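Local coordinates for ubiquitin-activating enzyme E1-like (Saccharomyces cerevisiae, PDB 3ONH), which forms, together with AOS1, the heterodimeric E1 enzyme that activates SMT3 (yeast SUMO) with ATP, this piece being the ubiquitin-fold domain that meets the E2 Ubc9, at residues P36-L41 and F51-E56; I73-D78 and R86-L91; K19-D24 and L58-L63; V27-K32 and C104-V109. All coordinates share one frame; numbering follows the deposited sequence.

Interaction 1 (P36-L41 and F51-E56); sequences PQDISL and FDYDFE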
# COMPACT_ATOMS: atom_id res chain seq x y z
N PRO A 36 -10.97 3.52 5.22
CA PRO A 36 -11.20 4.37 6.40
C PRO A 36 -9.88 4.77 7.05
O PRO A 36 -8.82 4.55 6.47
CB PRO A 36 -11.96 3.44 7.35
CG PRO A 36 -12.31 2.22 6.54
CD PRO A 36 -11.28 2.12 5.49
N GLN A 37 -9.94 5.36 8.23
CA GLN A 37 -8.72 5.79 8.90
C GLN A 37 -7.92 4.61 9.44
O GLN A 37 -6.71 4.53 9.23
CB GLN A 37 -9.03 6.78 10.01
CG GLN A 37 -9.85 7.93 9.51
CD GLN A 37 -9.40 8.41 8.13
OE1 GLN A 37 -8.59 9.32 8.01
NE2 GLN A 37 -9.94 7.79 7.09
N ASP A 38 -8.59 3.70 10.13
CA ASP A 38 -7.93 2.53 10.67
C ASP A 38 -7.69 1.50 9.59
O ASP A 38 -8.63 0.93 9.05
CB ASP A 38 -8.75 1.91 11.79
CG ASP A 38 -8.89 2.81 12.99
OD1 ASP A 38 -8.11 3.77 13.10
OD2 ASP A 38 -9.78 2.54 13.83
N ILE A 39 -6.42 1.24 9.31
CA ILE A 39 -6.03 0.40 8.19
C ILE A 39 -4.92 -0.57 8.59
O ILE A 39 -4.30 -0.43 9.65
CB ILE A 39 -5.56 1.28 7.02
CG1 ILE A 39 -6.41 1.00 5.79
CG2 ILE A 39 -4.06 1.14 6.77
CD1 ILE A 39 -7.85 1.32 6.00
N SER A 40 -4.68 -1.55 7.73
CA SER A 40 -3.56 -2.48 7.91
C SER A 40 -2.77 -2.57 6.61
O SER A 40 -3.35 -2.74 5.54
CB SER A 40 -4.07 -3.87 8.28
OG SER A 40 -3.24 -4.47 9.25
N LEU A 41 -1.45 -2.45 6.72
CA LEU A 41 -0.55 -2.60 5.57
C LEU A 41 0.46 -3.70 5.87
O LEU A 41 1.31 -3.56 6.75
CB LEU A 41 0.15 -1.29 5.25
CG LEU A 41 0.84 -1.19 3.88
CD1 LEU A 41 1.11 0.26 3.53
CD2 LEU A 41 2.13 -1.99 3.83
N PHE A 51 2.47 -1.78 9.07
CA PHE A 51 1.76 -0.61 9.57
C PHE A 51 0.32 -0.94 9.86
O PHE A 51 -0.34 -1.61 9.07
CB PHE A 51 1.83 0.51 8.53
CG PHE A 51 1.15 1.78 8.95
CD1 PHE A 51 1.90 2.88 9.34
CD2 PHE A 51 -0.23 1.87 8.95
CE1 PHE A 51 1.28 4.06 9.72
CE2 PHE A 51 -0.85 3.04 9.34
CZ PHE A 51 -0.10 4.14 9.72
N ASP A 52 -0.17 -0.51 11.01
CA ASP A 52 -1.60 -0.48 11.25
C ASP A 52 -1.96 0.64 12.22
O ASP A 52 -1.11 1.45 12.58
CB ASP A 52 -2.16 -1.85 11.67
CG ASP A 52 -1.82 -2.22 13.10
OD1 ASP A 52 -2.36 -3.23 13.59
OD2 ASP A 52 -1.03 -1.51 13.74
N TYR A 53 -3.22 0.70 12.62
CA TYR A 53 -3.72 1.80 13.42
C TYR A 53 -3.22 1.74 14.85
O TYR A 53 -3.77 2.39 15.74
CB TYR A 53 -5.24 1.73 13.44
CG TYR A 53 -5.71 0.41 14.00
CD1 TYR A 53 -6.15 0.31 15.32
CD2 TYR A 53 -5.70 -0.73 13.23
CE1 TYR A 53 -6.58 -0.89 15.84
CE2 TYR A 53 -6.13 -1.94 13.74
CZ TYR A 53 -6.56 -2.02 15.04
OH TYR A 53 -6.99 -3.22 15.55
N ASP A 54 -2.17 0.97 15.08
CA ASP A 54 -1.71 0.69 16.42
C ASP A 54 -0.20 0.49 16.37
O ASP A 54 0.49 0.45 17.40
CB ASP A 54 -2.39 -0.58 16.92
CG ASP A 54 -2.62 -0.57 18.41
OD1 ASP A 54 -3.57 -1.26 18.86
OD2 ASP A 54 -1.87 0.12 19.13
N PHE A 55 0.32 0.36 15.15
CA PHE A 55 1.74 0.21 14.92
C PHE A 55 2.14 1.14 13.79
O PHE A 55 2.21 0.75 12.63
CB PHE A 55 2.08 -1.24 14.58
CG PHE A 55 3.53 -1.47 14.29
CD1 PHE A 55 4.48 -1.34 15.29
CD2 PHE A 55 3.95 -1.82 13.02
CE1 PHE A 55 5.81 -1.54 15.02
CE2 PHE A 55 5.27 -2.02 12.75
CZ PHE A 55 6.21 -1.89 13.75
N GLU A 56 2.37 2.40 14.14
CA GLU A 56 2.75 3.41 13.17
C GLU A 56 4.23 3.76 13.32
O GLU A 56 4.69 4.77 12.79
CB GLU A 56 1.88 4.64 13.37
CG GLU A 56 0.41 4.28 13.61
CD GLU A 56 -0.49 5.50 13.73
OE1 GLU A 56 -1.71 5.32 13.90
OE2 GLU A 56 0.03 6.63 13.64
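L41 and F51 form an antiparallel hydrogen-bonded pair, tied mainly by L41 N to F51 O at 2.7 Å and nearly straight (170° at the hydrogen); the return bond from F51 N to L41 O is weak. One residue outward, the backbones meet through CA-H...O contacts, such as that of D52 CA with I39 O at 3.1 Å.

Y53, two residues beyond F51, can be followed outward. Its CB touches OD1 of D38 at 3.5 Å and also lies against CG and CB of that residue. CG still meets D38, 4.0 Å from its CB, and with chi1 at 58° it sits between its own backbone N and carbonyl carbon. Farther round the ring, CD2 comes 3.9 Å from O of I39, which lies in the ring plane at the edge. The side chains of D38 and Y53 cross obliquely, the carboxylate and ring planes 30° apart.

On the buried face, L41 CB meets F51 CB at 4.1 Å, and CG2 of I39 approaches F51 CD2 more loosely, at 4.5 Å. This is the open end of the hairpin of strands 39-43 and 48-52. L41 and F51 both rest on V26 of helix 22-33, while L41 and I39 also pack on F76 of strand 73-78, the neighbour of strand 39-43 in the sheet.

Interaction 2 (I73-D78 and R86-L91); sequences IILFSD and RKAIEL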
# COMPACT_ATOMS: atom_id res chain seq x y z
N ILE A 73 4.74 -7.55 -2.77
CA ILE A 73 3.29 -7.45 -2.83
C ILE A 73 2.79 -6.94 -1.49
O ILE A 73 3.11 -7.49 -0.43
CB ILE A 73 2.67 -8.81 -3.17
CG1 ILE A 73 2.93 -9.14 -4.63
CG2 ILE A 73 1.18 -8.80 -2.88
CD1 ILE A 73 2.14 -10.31 -5.16
N ILE A 74 2.03 -5.85 -1.53
CA ILE A 74 1.49 -5.25 -0.32
C ILE A 74 0.01 -5.54 -0.21
O ILE A 74 -0.71 -5.44 -1.20
CB ILE A 74 1.70 -3.73 -0.31
CG1 ILE A 74 3.20 -3.42 -0.31
CG2 ILE A 74 1.05 -3.11 0.90
CD1 ILE A 74 3.96 -4.24 0.68
N LEU A 75 -0.45 -5.93 0.98
CA LEU A 75 -1.86 -6.14 1.22
C LEU A 75 -2.40 -5.03 2.12
O LEU A 75 -1.95 -4.86 3.25
CB LEU A 75 -2.11 -7.50 1.87
CG LEU A 75 -3.57 -7.80 2.20
CD1 LEU A 75 -4.36 -8.07 0.93
CD2 LEU A 75 -3.66 -8.97 3.14
N PHE A 76 -3.38 -4.29 1.62
CA PHE A 76 -3.86 -3.10 2.31
C PHE A 76 -5.31 -3.34 2.71
O PHE A 76 -6.17 -3.49 1.85
CB PHE A 76 -3.78 -1.91 1.36
CG PHE A 76 -3.83 -0.58 2.05
CD1 PHE A 76 -2.66 0.10 2.36
CD2 PHE A 76 -5.04 -0.00 2.37
CE1 PHE A 76 -2.70 1.33 2.99
CE2 PHE A 76 -5.09 1.23 2.99
CZ PHE A 76 -3.92 1.89 3.31
N SER A 77 -5.57 -3.38 4.02
CA SER A 77 -6.86 -3.79 4.54
C SER A 77 -7.58 -2.75 5.39
O SER A 77 -6.96 -1.86 5.97
CB SER A 77 -6.70 -5.07 5.37
OG SER A 77 -6.16 -6.12 4.60
N ASP A 78 -8.90 -2.91 5.46
CA ASP A 78 -9.79 -2.08 6.28
C ASP A 78 -9.91 -2.68 7.69
O ASP A 78 -10.34 -3.82 7.85
CB ASP A 78 -11.16 -1.99 5.59
CG ASP A 78 -12.28 -1.44 6.48
OD1 ASP A 78 -12.21 -1.58 7.72
OD2 ASP A 78 -13.25 -0.88 5.93
N ARG A 86 -14.20 -1.87 3.26
CA ARG A 86 -13.65 -1.67 1.93
C ARG A 86 -12.86 -2.93 1.59
O ARG A 86 -11.99 -3.34 2.35
CB ARG A 86 -12.75 -0.43 1.91
CG ARG A 86 -12.15 -0.11 0.55
CD ARG A 86 -13.23 0.29 -0.45
NE ARG A 86 -13.97 1.45 0.00
CZ ARG A 86 -15.00 1.97 -0.65
NH1 ARG A 86 -15.40 1.43 -1.79
NH2 ARG A 86 -15.63 3.03 -0.17
N LYS A 87 -13.17 -3.55 0.46
CA LYS A 87 -12.48 -4.77 0.06
C LYS A 87 -10.96 -4.57 0.05
O LYS A 87 -10.47 -3.55 -0.41
CB LYS A 87 -12.96 -5.21 -1.32
CG LYS A 87 -12.44 -6.56 -1.77
CD LYS A 87 -13.20 -7.04 -2.99
CE LYS A 87 -12.62 -8.32 -3.56
NZ LYS A 87 -13.25 -8.63 -4.87
N ALA A 88 -10.23 -5.55 0.55
CA ALA A 88 -8.77 -5.46 0.62
C ALA A 88 -8.18 -5.45 -0.77
O ALA A 88 -8.80 -5.93 -1.71
CB ALA A 88 -8.20 -6.61 1.44
N ILE A 89 -6.99 -4.89 -0.91
CA ILE A 89 -6.34 -4.86 -2.21
C ILE A 89 -4.89 -5.32 -2.08
O ILE A 89 -4.20 -4.98 -1.13
CB ILE A 89 -6.42 -3.45 -2.81
CG1 ILE A 89 -5.82 -3.44 -4.22
CG2 ILE A 89 -5.71 -2.44 -1.92
CD1 ILE A 89 -5.96 -2.11 -4.93
N GLU A 90 -4.46 -6.13 -3.04
CA GLU A 90 -3.07 -6.57 -3.11
C GLU A 90 -2.40 -5.79 -4.21
O GLU A 90 -2.76 -5.92 -5.38
CB GLU A 90 -2.97 -8.06 -3.41
CG GLU A 90 -3.15 -8.95 -2.20
CD GLU A 90 -2.50 -10.32 -2.37
OE1 GLU A 90 -1.63 -10.45 -3.25
OE2 GLU A 90 -2.86 -11.27 -1.64
N LEU A 91 -1.41 -4.98 -3.84
CA LEU A 91 -0.70 -4.15 -4.79
C LEU A 91 0.72 -4.66 -5.03
O LEU A 91 1.53 -4.77 -4.11
CB LEU A 91 -0.68 -2.69 -4.33
CG LEU A 91 -2.05 -2.00 -4.28
CD1 LEU A 91 -1.98 -0.75 -3.46
CD2 LEU A 91 -2.52 -1.69 -5.68
O HOH W 1 -10.20 -4.77 3.63
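D78 reaches across to the backbone of R86: its OD2 accepts the R86 N-H at 3.0 Å, met on the anti side and 30° out of the carboxylate plane. Chi1 of 166° puts D78 CG anti to its own backbone N, from where OD2 reaches the amide, while OD1 binds the N-H of G81 in the intervening loop. An alanine here would probably leave the amides of R86 and G81 without these acceptors and the connection between the strands freer to move. The R86 side chain leads elsewhere; bent at chi2 and chi3, it gives NE to the carbonyl of S34 and NH1 to that of V111. A water links D78 N to R86 O.

These residues stand at the turn end of the antiparallel hairpin of strands 73-78 and 84-95, whose short axes run at 155° to each other. I74 pairs with L91, and F76 with I89, through two backbone bonds each; that from I74 N to L91 O is the straightest of the four.

On one face of the ladder, L75 CD1 lies 3.5 Å from CG of E90 and 4.1 Å from CB of A88. E90 OE1 passes I73 CG2 at 3.3 Å and forms a salt bridge with R7. On the other face, I89 CG2 packs against F76 CB at 3.8 Å, and the F76 ring leads away from strand 89-91 towards Y35 and I29.

Interaction 3 (K19-D24 and L58-L63); sequences KMKLSD and LNDRTL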
# COMPACT_ATOMS: atom_id res chain seq x y z
N LYS A 19 12.66 7.39 -1.62
CA LYS A 19 12.32 8.67 -0.99
C LYS A 19 10.93 8.69 -0.37
O LYS A 19 10.67 9.47 0.53
CB LYS A 19 12.43 9.81 -2.00
CG LYS A 19 11.36 9.78 -3.07
CD LYS A 19 11.51 10.96 -4.02
CE LYS A 19 12.95 11.09 -4.47
NZ LYS A 19 13.19 12.24 -5.40
N MET A 20 10.05 7.83 -0.87
CA MET A 20 8.67 7.79 -0.44
C MET A 20 8.58 7.32 1.01
O MET A 20 9.05 6.23 1.34
CB MET A 20 7.88 6.84 -1.34
CG MET A 20 6.70 7.45 -2.05
SD MET A 20 5.38 7.91 -0.92
CE MET A 20 3.99 8.03 -2.04
N LYS A 21 7.98 8.14 1.87
CA LYS A 21 7.83 7.78 3.27
C LYS A 21 6.62 6.90 3.44
O LYS A 21 5.66 7.01 2.68
CB LYS A 21 7.72 9.03 4.15
CG LYS A 21 9.05 9.67 4.49
CD LYS A 21 8.89 11.16 4.73
CE LYS A 21 7.72 11.46 5.66
NZ LYS A 21 7.58 12.92 5.94
N LEU A 22 6.69 6.01 4.42
CA LEU A 22 5.62 5.06 4.67
C LEU A 22 4.32 5.78 5.01
O LEU A 22 3.26 5.43 4.50
CB LEU A 22 6.03 4.13 5.82
CG LEU A 22 5.02 3.06 6.21
CD1 LEU A 22 4.66 2.23 4.99
CD2 LEU A 22 5.59 2.19 7.30
N SER A 23 4.42 6.79 5.86
CA SER A 23 3.25 7.56 6.26
C SER A 23 2.54 8.12 5.03
O SER A 23 1.32 8.11 4.96
CB SER A 23 3.65 8.69 7.21
OG SER A 23 4.71 9.46 6.67
N ASP A 24 3.32 8.62 4.08
CA ASP A 24 2.76 9.20 2.87
C ASP A 24 2.15 8.13 1.98
O ASP A 24 1.12 8.34 1.34
CB ASP A 24 3.81 10.01 2.11
CG ASP A 24 4.11 11.33 2.78
OD1 ASP A 24 3.25 11.82 3.54
OD2 ASP A 24 5.20 11.89 2.55
N LEU A 58 7.00 2.77 12.06
CA LEU A 58 7.87 2.93 10.89
C LEU A 58 7.35 4.05 9.99
O LEU A 58 7.65 4.10 8.80
CB LEU A 58 7.94 1.62 10.12
CG LEU A 58 8.52 0.42 10.88
CD1 LEU A 58 8.17 -0.85 10.12
CD2 LEU A 58 10.02 0.57 11.05
N ASN A 59 6.58 4.94 10.59
CA ASN A 59 5.95 6.06 9.91
C ASN A 59 6.92 6.88 9.07
O ASN A 59 6.61 7.29 7.95
CB ASN A 59 5.32 6.98 10.96
CG ASN A 59 4.08 7.67 10.47
OD1 ASN A 59 3.17 7.03 9.94
ND2 ASN A 59 4.02 8.98 10.64
N ASP A 60 8.11 7.11 9.62
CA ASP A 60 9.07 8.04 9.05
C ASP A 60 10.13 7.37 8.17
O ASP A 60 11.02 8.04 7.65
CB ASP A 60 9.73 8.85 10.16
CG ASP A 60 9.96 10.29 9.76
OD1 ASP A 60 9.06 10.88 9.13
OD2 ASP A 60 11.05 10.84 10.07
N ARG A 61 10.03 6.06 8.01
CA ARG A 61 10.96 5.30 7.18
C ARG A 61 10.49 5.32 5.73
O ARG A 61 9.30 5.38 5.48
CB ARG A 61 10.99 3.85 7.67
CG ARG A 61 12.36 3.25 7.89
CD ARG A 61 12.97 3.70 9.20
NE ARG A 61 13.74 4.92 9.03
CZ ARG A 61 15.02 4.94 8.67
NH1 ARG A 61 15.66 3.81 8.44
NH2 ARG A 61 15.65 6.10 8.53
N THR A 62 11.42 5.27 4.78
CA THR A 62 11.04 5.18 3.37
C THR A 62 10.77 3.73 3.01
O THR A 62 11.05 2.83 3.80
CB THR A 62 12.12 5.70 2.43
OG1 THR A 62 13.27 4.85 2.53
CG2 THR A 62 12.49 7.12 2.80
N LEU A 63 10.24 3.50 1.81
CA LEU A 63 9.78 2.17 1.44
C LEU A 63 10.94 1.17 1.31
O LEU A 63 10.81 0.00 1.67
CB LEU A 63 8.99 2.22 0.13
CG LEU A 63 7.73 3.07 0.13
CD1 LEU A 63 6.94 2.81 -1.14
CD2 LEU A 63 6.91 2.74 1.34
O HOH W 2 6.13 10.56 8.33
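L22 presses its branched end into the bend of the L58-R61 turn, a type I beta turn. Its CD2 lies 3.2 Å from O of L58 and 3.7 Å from CB of the same residue, while CB faces the carbonyl oxygens of both L58 and R61. CG stands anti to the backbone N (chi1 180°), which brings it within 3.8 Å of O of L58. On the other flank, L63 fits against M20, with L63 CG 4.0 Å from M20 CB. CD2 of L63 also borders CD1 of L22. T62 lies against the K19-M20 backbone, CB on O of M20 and CG2 near O of K19.

At the far end, the N59 carboxamide lies over the S23 side chain: OD1, CG and ND2 all approach S23 CB, OD1 at 3.2 Å. An alanine here would probably open a gap beside S23 CB, where the carboxamide now packs, though the backbone bonds could persist. K21 and D60 run side by side in the same direction, but NZ and OD1 remain 4.1 Å apart, beyond a salt bridge.

K21 is the N-cap of helix 22-33, so the amides of L22 and S23 belong to the helix's first turn. They are taken by the loop: L22 N bonds R61 O at 2.9 Å, nearly along the C=O axis, and S23 N bonds O of N59 in the carbonyl plane, on a lone pair. Loop carbonyls thus supply the acceptors at the helix start, where the partial positive charge of the helix end would probably strengthen both bonds.

Interaction 4 (V27-K32 and C104-V109); sequences VLIREK and CSLPDV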
# COMPACT_ATOMS: atom_id res chain seq x y z
N VAL A 27 -1.41 7.21 3.41
CA VAL A 27 -2.39 8.23 3.06
C VAL A 27 -2.81 8.09 1.60
O VAL A 27 -4.00 8.11 1.28
CB VAL A 27 -1.82 9.64 3.29
CG1 VAL A 27 -2.89 10.68 3.02
CG2 VAL A 27 -1.29 9.78 4.71
N LEU A 28 -1.82 7.94 0.72
CA LEU A 28 -2.02 7.81 -0.72
C LEU A 28 -2.98 6.68 -1.06
O LEU A 28 -3.93 6.85 -1.82
CB LEU A 28 -0.68 7.53 -1.39
CG LEU A 28 -0.41 8.07 -2.79
CD1 LEU A 28 0.79 7.35 -3.37
CD2 LEU A 28 -1.61 7.92 -3.70
N ILE A 29 -2.71 5.50 -0.51
CA ILE A 29 -3.52 4.34 -0.83
C ILE A 29 -4.91 4.45 -0.21
O ILE A 29 -5.92 4.13 -0.83
CB ILE A 29 -2.83 3.05 -0.39
CG1 ILE A 29 -1.49 2.92 -1.12
CG2 ILE A 29 -3.72 1.86 -0.66
CD1 ILE A 29 -0.64 1.77 -0.65
N ARG A 30 -4.95 4.92 1.03
CA ARG A 30 -6.22 5.08 1.72
C ARG A 30 -7.15 6.02 0.95
O ARG A 30 -8.30 5.69 0.70
CB ARG A 30 -6.02 5.61 3.13
CG ARG A 30 -7.31 5.80 3.91
CD ARG A 30 -7.09 6.69 5.12
NE ARG A 30 -6.37 6.03 6.19
CZ ARG A 30 -5.24 6.48 6.73
NH1 ARG A 30 -4.69 7.61 6.28
NH2 ARG A 30 -4.65 5.81 7.71
N GLU A 31 -6.66 7.20 0.58
CA GLU A 31 -7.51 8.18 -0.08
C GLU A 31 -7.90 7.74 -1.50
O GLU A 31 -9.04 7.90 -1.91
CB GLU A 31 -6.84 9.55 -0.11
CG GLU A 31 -6.44 10.07 1.27
CD GLU A 31 -7.51 10.95 1.91
OE1 GLU A 31 -7.30 11.38 3.07
OE2 GLU A 31 -8.54 11.21 1.26
N LYS A 32 -6.94 7.18 -2.23
CA LYS A 32 -7.18 6.76 -3.61
C LYS A 32 -8.31 5.74 -3.73
O LYS A 32 -9.13 5.84 -4.64
CB LYS A 32 -5.89 6.23 -4.24
CG LYS A 32 -6.06 5.52 -5.57
CD LYS A 32 -6.20 6.48 -6.74
CE LYS A 32 -6.20 5.74 -8.07
NZ LYS A 32 -6.28 6.65 -9.24
N CYS A 104 5.15 7.64 -9.00
CA CYS A 104 4.50 6.66 -8.15
C CYS A 104 3.06 6.56 -8.60
O CYS A 104 2.19 7.25 -8.08
CB CYS A 104 4.55 7.05 -6.68
SG CYS A 104 3.67 5.90 -5.60
N SER A 105 2.82 5.71 -9.58
CA SER A 105 1.51 5.63 -10.21
C SER A 105 0.68 4.49 -9.64
O SER A 105 1.00 3.33 -9.85
CB SER A 105 1.69 5.45 -11.71
OG SER A 105 0.49 5.71 -12.42
N LEU A 106 -0.39 4.82 -8.91
CA LEU A 106 -1.28 3.80 -8.38
C LEU A 106 -2.30 3.36 -9.43
O LEU A 106 -2.82 4.18 -10.18
CB LEU A 106 -2.01 4.29 -7.12
CG LEU A 106 -1.20 4.53 -5.85
CD1 LEU A 106 -2.09 4.51 -4.62
CD2 LEU A 106 -0.11 3.51 -5.71
N PRO A 107 -2.59 2.06 -9.48
CA PRO A 107 -3.53 1.54 -10.46
C PRO A 107 -4.97 2.01 -10.23
O PRO A 107 -5.43 2.10 -9.09
CB PRO A 107 -3.44 0.02 -10.25
CG PRO A 107 -2.99 -0.13 -8.83
CD PRO A 107 -2.02 1.00 -8.63
N ASP A 108 -5.67 2.29 -11.32
CA ASP A 108 -7.10 2.57 -11.22
C ASP A 108 -7.87 1.26 -11.16
O ASP A 108 -8.12 0.62 -12.18
CB ASP A 108 -7.56 3.46 -12.36
CG ASP A 108 -7.20 4.92 -12.12
OD1 ASP A 108 -8.05 5.65 -11.56
OD2 ASP A 108 -6.07 5.33 -12.47
N VAL A 109 -8.20 0.86 -9.93
CA VAL A 109 -8.88 -0.40 -9.65
C VAL A 109 -10.22 -0.13 -8.96
O VAL A 109 -10.38 0.88 -8.27
CB VAL A 109 -8.04 -1.28 -8.71
CG1 VAL A 109 -8.79 -2.55 -8.34
CG2 VAL A 109 -6.70 -1.60 -9.33
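Segment 27-32 of helix 22-33 and the chain at 104-109 approach through side chains, their nearest CA atoms, those of I29 and L106, lying 7.9 Å apart with no backbone bond between them.

L106 has the largest share of the contact. It points at the helix from just after strand 104-105, and its CD1 lies 3.6 Å from CD2 of L28, the two leucines meeting tip to tip. The same methyl touches CG1 of I29 at 3.9 Å, this time with the side chains crossing at about a right angle, and grazes CB of K32. Two residues earlier, SG of C104 reaches the other methyl of L28, CD1, at 3.9 Å.

K32 closes the outer end. Its chain is bent at chi2, and NZ makes a salt bridge with OD1 of D108 at 3.1 Å. The ammonium lies above the carboxylate, OD1 being met 53° out of its plane, and OD2 is more distant from NZ, at 3.5 Å. CE also passes O of P107, an oxygen that takes a hydrogen bond from the hydroxyl of Y33.

I29 meanwhile packs on L91, and L106 on I10 of strand 6-12. A helix laid across a mixed sheet in this way is characteristic of the beta-grasp (ubiquitin-like) fold, here with the segment after strand 84-95 packing along L28, I29 and K32.

In the fold
Interactions 1 and 2 are hairpins of one sheet, joined through the neighbouring strands 39-43 and 73-78, where S40 O meets S77 N; both are partly buried, interaction 2 resting on a four-bond backbone ladder and interaction 1 on one strong and one weak bond. Interactions 3 and 4 are surface contacts that use different parts of helix 22-33: the first bonds its beginning to a loop through main-chain amides, the second holds its later turns by leucine contacts and one salt bridge. F76 and L91 of interaction 2 pack against I29 of interaction 4, whereas F51 links interaction 1 to L22 and N59. Interactions 2 and 3 stay about 7 Å apart at their nearest atoms.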